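Long-range contacts in endoglucanase A (Clostridium cellulolyticum, PDB 1EDG), which hydrolyses internal beta-1,4-glucosidic bonds of cellulose, as a family 5 glycoside hydrolase endoglucanase: residues W33-T38 and V78-S83; K114-L119 and D160-F165. All coordinates share one frame; numbering follows the deposited sequence.

Interaction 1 of 2, residues W33-T38 and V78-S83; sequences WNLGNT and VRIPVS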
# COMPACT_ATOMS: atom_id res chain seq x y z
N TRP A 33 -2.92 -4.35 -6.99
CA TRP A 33 -4.21 -3.67 -6.91
C TRP A 33 -4.65 -3.69 -5.44
O TRP A 33 -4.47 -4.69 -4.75
CB TRP A 33 -5.21 -4.43 -7.78
CG TRP A 33 -6.59 -3.86 -7.81
CD1 TRP A 33 -7.02 -2.82 -8.58
CD2 TRP A 33 -7.73 -4.34 -7.10
NE1 TRP A 33 -8.37 -2.63 -8.39
CE2 TRP A 33 -8.83 -3.55 -7.48
CE3 TRP A 33 -7.92 -5.37 -6.17
CZ2 TRP A 33 -10.12 -3.76 -6.97
CZ3 TRP A 33 -9.21 -5.58 -5.66
CH2 TRP A 33 -10.29 -4.77 -6.07
N ASN A 34 -5.18 -2.56 -4.96
CA ASN A 34 -5.67 -2.44 -3.58
C ASN A 34 -7.17 -2.72 -3.48
O ASN A 34 -7.95 -2.16 -4.25
CB ASN A 34 -5.48 -1.02 -3.07
CG ASN A 34 -4.12 -0.77 -2.47
OD1 ASN A 34 -3.87 -1.17 -1.33
ND2 ASN A 34 -3.27 -0.05 -3.19
N LEU A 35 -7.57 -3.52 -2.50
CA LEU A 35 -8.99 -3.79 -2.23
C LEU A 35 -9.37 -2.60 -1.31
O LEU A 35 -9.57 -2.77 -0.10
CB LEU A 35 -9.14 -5.12 -1.46
CG LEU A 35 -10.29 -6.10 -1.70
CD1 LEU A 35 -10.66 -6.77 -0.39
CD2 LEU A 35 -11.52 -5.45 -2.33
N GLY A 36 -9.43 -1.40 -1.89
CA GLY A 36 -9.71 -0.19 -1.14
C GLY A 36 -11.10 0.01 -0.57
O GLY A 36 -12.07 -0.53 -1.09
N ASN A 37 -11.16 0.81 0.50
CA ASN A 37 -12.41 1.14 1.20
C ASN A 37 -13.27 -0.07 1.51
O ASN A 37 -14.50 0.00 1.46
CB ASN A 37 -13.22 2.18 0.41
CG ASN A 37 -12.68 3.61 0.57
OD1 ASN A 37 -11.60 3.83 1.13
ND2 ASN A 37 -13.43 4.58 0.06
N THR A 38 -12.63 -1.18 1.86
CA THR A 38 -13.33 -2.43 2.18
C THR A 38 -13.10 -2.82 3.64
O THR A 38 -13.75 -2.25 4.53
CB THR A 38 -12.89 -3.53 1.20
OG1 THR A 38 -13.04 -3.03 -0.13
CG2 THR A 38 -13.74 -4.78 1.34
N VAL A 78 -2.34 -8.47 -4.71
CA VAL A 78 -3.50 -7.77 -4.16
C VAL A 78 -3.14 -7.31 -2.75
O VAL A 78 -2.65 -8.11 -1.94
CB VAL A 78 -4.76 -8.67 -4.06
CG1 VAL A 78 -5.91 -7.87 -3.44
CG2 VAL A 78 -5.16 -9.19 -5.43
N ARG A 79 -3.28 -6.02 -2.47
CA ARG A 79 -3.03 -5.54 -1.12
C ARG A 79 -4.42 -5.45 -0.48
O ARG A 79 -5.38 -4.94 -1.10
CB ARG A 79 -2.34 -4.17 -1.08
CG ARG A 79 -1.85 -3.83 0.34
CD ARG A 79 -0.92 -2.62 0.42
NE ARG A 79 -1.71 -1.41 0.31
CZ ARG A 79 -1.77 -0.43 1.20
NH1 ARG A 79 -1.07 -0.44 2.32
NH2 ARG A 79 -2.65 0.53 1.00
N ILE A 80 -4.53 -5.99 0.72
CA ILE A 80 -5.79 -6.00 1.45
C ILE A 80 -5.68 -5.17 2.74
O ILE A 80 -5.21 -5.66 3.77
CB ILE A 80 -6.21 -7.46 1.79
CG1 ILE A 80 -6.37 -8.28 0.50
CG2 ILE A 80 -7.49 -7.47 2.60
CD1 ILE A 80 -6.66 -9.74 0.73
N PRO A 81 -6.07 -3.89 2.68
CA PRO A 81 -6.03 -2.99 3.83
C PRO A 81 -7.04 -3.46 4.88
O PRO A 81 -8.20 -3.72 4.54
CB PRO A 81 -6.48 -1.66 3.24
CG PRO A 81 -6.09 -1.75 1.81
CD PRO A 81 -6.49 -3.15 1.47
N VAL A 82 -6.62 -3.57 6.14
CA VAL A 82 -7.54 -3.98 7.20
C VAL A 82 -7.42 -3.10 8.44
O VAL A 82 -6.33 -2.89 8.95
CB VAL A 82 -7.31 -5.45 7.65
CG1 VAL A 82 -8.36 -5.85 8.69
CG2 VAL A 82 -7.38 -6.40 6.46
N SER A 83 -8.55 -2.54 8.87
CA SER A 83 -8.57 -1.74 10.09
C SER A 83 -9.10 -2.69 11.17
O SER A 83 -10.28 -3.03 11.19
CB SER A 83 -9.48 -0.52 9.93
OG SER A 83 -8.91 0.44 9.04
O HOH W 1 -9.80 -4.41 2.35

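Interaction 2 of 2, residues K114-L119 and D160-F165; sequences KMYVIL and DEHLIF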
# COMPACT_ATOMS: atom_id res chain seq x y z
N LYS A 114 -2.94 -18.11 -7.24
CA LYS A 114 -1.47 -18.06 -7.32
C LYS A 114 -0.93 -16.63 -7.28
O LYS A 114 0.14 -16.35 -7.84
CB LYS A 114 -0.98 -18.77 -8.58
CG LYS A 114 -1.23 -20.28 -8.60
CD LYS A 114 -1.59 -20.75 -10.00
CE LYS A 114 -2.95 -20.17 -10.43
NZ LYS A 114 -3.29 -20.40 -11.87
N MET A 115 -1.66 -15.74 -6.63
CA MET A 115 -1.25 -14.35 -6.53
C MET A 115 -0.53 -14.08 -5.22
O MET A 115 -0.51 -14.92 -4.32
CB MET A 115 -2.47 -13.43 -6.60
CG MET A 115 -3.26 -13.52 -7.89
SD MET A 115 -4.76 -12.54 -7.81
CE MET A 115 -4.21 -11.00 -8.48
N TYR A 116 0.11 -12.91 -5.14
CA TYR A 116 0.79 -12.49 -3.93
C TYR A 116 -0.20 -11.60 -3.17
O TYR A 116 -1.02 -10.91 -3.78
CB TYR A 116 2.07 -11.73 -4.28
CG TYR A 116 3.18 -12.63 -4.80
CD1 TYR A 116 3.25 -12.98 -6.15
CD2 TYR A 116 4.13 -13.16 -3.93
CE1 TYR A 116 4.23 -13.84 -6.62
CE2 TYR A 116 5.12 -14.03 -4.38
CZ TYR A 116 5.16 -14.37 -5.73
OH TYR A 116 6.13 -15.25 -6.17
N VAL A 117 -0.15 -11.63 -1.84
CA VAL A 117 -1.06 -10.84 -1.03
C VAL A 117 -0.31 -10.06 0.04
O VAL A 117 0.62 -10.57 0.65
CB VAL A 117 -2.10 -11.74 -0.32
CG1 VAL A 117 -3.04 -10.89 0.55
CG2 VAL A 117 -2.91 -12.52 -1.34
N ILE A 118 -0.73 -8.82 0.26
CA ILE A 118 -0.15 -7.99 1.31
C ILE A 118 -1.26 -7.72 2.32
O ILE A 118 -2.29 -7.17 1.97
CB ILE A 118 0.36 -6.64 0.78
CG1 ILE A 118 1.55 -6.86 -0.18
CG2 ILE A 118 0.79 -5.75 1.94
CD1 ILE A 118 1.94 -5.62 -0.94
N LEU A 119 -1.05 -8.15 3.56
CA LEU A 119 -2.02 -7.94 4.65
C LEU A 119 -1.39 -6.90 5.60
O LEU A 119 -0.23 -7.04 5.97
CB LEU A 119 -2.23 -9.24 5.43
CG LEU A 119 -3.61 -9.86 5.64
CD1 LEU A 119 -3.51 -10.77 6.83
CD2 LEU A 119 -4.69 -8.82 5.86
N ASP A 160 2.94 -19.57 2.64
CA ASP A 160 4.33 -19.36 2.23
C ASP A 160 4.63 -17.92 1.83
O ASP A 160 3.82 -17.02 2.09
CB ASP A 160 4.74 -20.37 1.13
CG ASP A 160 4.04 -20.14 -0.21
OD1 ASP A 160 3.25 -19.18 -0.39
OD2 ASP A 160 4.31 -20.95 -1.12
N GLU A 161 5.75 -17.72 1.14
CA GLU A 161 6.19 -16.39 0.71
C GLU A 161 5.21 -15.57 -0.12
O GLU A 161 5.42 -14.38 -0.34
CB GLU A 161 7.55 -16.45 -0.01
CG GLU A 161 7.54 -17.05 -1.43
CD GLU A 161 7.32 -18.56 -1.46
OE1 GLU A 161 7.80 -19.28 -0.54
OE2 GLU A 161 6.68 -19.05 -2.42
N HIS A 162 4.13 -16.19 -0.58
CA HIS A 162 3.12 -15.46 -1.33
C HIS A 162 2.38 -14.45 -0.45
O HIS A 162 1.77 -13.51 -0.95
CB HIS A 162 2.15 -16.41 -2.02
CG HIS A 162 2.70 -17.01 -3.28
ND1 HIS A 162 3.58 -18.06 -3.27
CD2 HIS A 162 2.54 -16.65 -4.57
CE1 HIS A 162 3.96 -18.32 -4.51
NE2 HIS A 162 3.34 -17.48 -5.32
N LEU A 163 2.43 -14.65 0.87
CA LEU A 163 1.78 -13.75 1.81
C LEU A 163 2.83 -12.85 2.48
O LEU A 163 3.79 -13.33 3.09
CB LEU A 163 1.01 -14.54 2.87
CG LEU A 163 0.28 -13.74 3.96
CD1 LEU A 163 -0.75 -12.81 3.34
CD2 LEU A 163 -0.37 -14.69 4.95
N ILE A 164 2.63 -11.54 2.35
CA ILE A 164 3.53 -10.51 2.88
C ILE A 164 2.78 -9.73 3.97
O ILE A 164 1.59 -9.44 3.80
CB ILE A 164 3.93 -9.53 1.75
CG1 ILE A 164 4.59 -10.30 0.60
CG2 ILE A 164 4.85 -8.42 2.28
CD1 ILE A 164 4.55 -9.57 -0.73
N PHE A 165 3.46 -9.39 5.07
CA PHE A 165 2.84 -8.63 6.16
C PHE A 165 3.36 -7.21 6.14
O PHE A 165 4.57 -6.99 6.07
CB PHE A 165 3.19 -9.23 7.52
CG PHE A 165 2.55 -10.56 7.80
CD1 PHE A 165 1.42 -10.98 7.10
CD2 PHE A 165 3.07 -11.38 8.80
CE1 PHE A 165 0.81 -12.20 7.40
CE2 PHE A 165 2.48 -12.61 9.10
CZ PHE A 165 1.34 -13.02 8.40
O HOH W 2 2.97 -17.37 -8.02

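Interaction 1 of 2, residues W33-T38 and V78-S83
Asn34 OD1 is gripped by two nitrogens of one guanidinium: Arg79 NE donates to it across 2.7 Å, and Arg79 NH2 adds a weak bond to Asn34 OD1 at 3.1 Å. The NE donor lies in the carbonyl plane of the amide, on a lone pair, while the oxygen sits at the guanidinium edge, close to its plane. Amide and guanidinium are nevertheless turned 90° apart. The two side chains run side by side in the same direction, and the bend of Arg79 at chi3 (77°) brings NE beside the Asn34 oxygen. Salt bridges from Arg79 NH1 to Glu166 and from Arg79 NH2 to Glu307 fix the rest of the group, and Asn34 ND2 is held by the backbone oxygens of Gly306 and Leu339. The Asn34 amide, itself held through ND2, thus helps to fix the rotation of the guanidinium.

Both residues point to the inside of the parallel eight-stranded (beta/alpha)8 barrel, the TIM-barrel fold of family 5, where strands 32-34 and 77-80 are neighbours. Their backbones are joined by Arg79 N to Trp33 O at 2.9 Å and by Leu35 N to Arg79 O at 3.0 Å. On the opposite sheet face, Val78 CG1 approaches the edge of the Trp33 ring, 4.2 Å from CE3, while the indole NE1 bonds to Asp341.

Beyond the paired residues the segments separate. Leu35, the centre of an inverse gamma turn, sets its O against the Pro81 ring, 3.5 Å from Pro81 CD. Here a water takes over as the link, donating to Leu35 O at 3.0 Å and to Pro81 O at 2.8 Å.

Interaction 2 of 2, residues K114-L119 and D160-F165
Tyr116 and His162 form an offset stack, with ring centroids 4.3 Å apart and planes inclined by 19°. His162 CD2 lies over the centre of the phenol ring, whereas Tyr116 CE2 sits above the imidazole nearer its rim. The stack lies at the N-terminal entry to parallel strands 116-119 and 163-165, adjacent staves of the TIM barrel. Both rings have CG anti to the carbonyl carbon (chi1 -73° in Tyr116, -79° in His162), which swings them to the same end of the strand pair.

Next to the rings the backbones join: Val117 N donates to His162 O at 2.8 Å, Ile164 N to Val117 O, and Leu119 N to Ile164 O. Ile118 CG1 meets Ile164 CB at 4.1 Å on one sheet face; on the other, Leu163 CD1 packs against Val117 CB at 4.0 Å, with Leu119 and Phe165 further along.

Asp160, which opens a type I turn to Leu163, holds the imidazole at its ND1 edge. Asp160 OD1 accepts from His162 ND1 at 3.1 Å and, in an Asx turn, from His162 N, both arriving from the same face of the carboxylate. Across the ring, in its plane, a water lies 2.7 Å from His162 NE2 and donates to Lys114 O at 3.0 Å.

In the fold
From the N terminus, the chain runs through strand 32-34, leaves the barrel, passes helix 64-73 and returns as strand 77-80; interaction 1 closes that beta-alpha-beta excursion. Helix 97-111 then leads to strand 116-120, and helix 138-155 to strand 163-166, where interaction 2 closes a second excursion. The two follow in series, neither nested nor crossed, with centres about 13 Å apart. Each ties one pair of neighbouring strands. The pairs are connected in turn between strands 77-80 and 116-120, where Ile80 N and Val78 N probably bond to Ile118 O and Tyr116 O and Arg79 packs on Ile118, so the first four strands run on as one sheet.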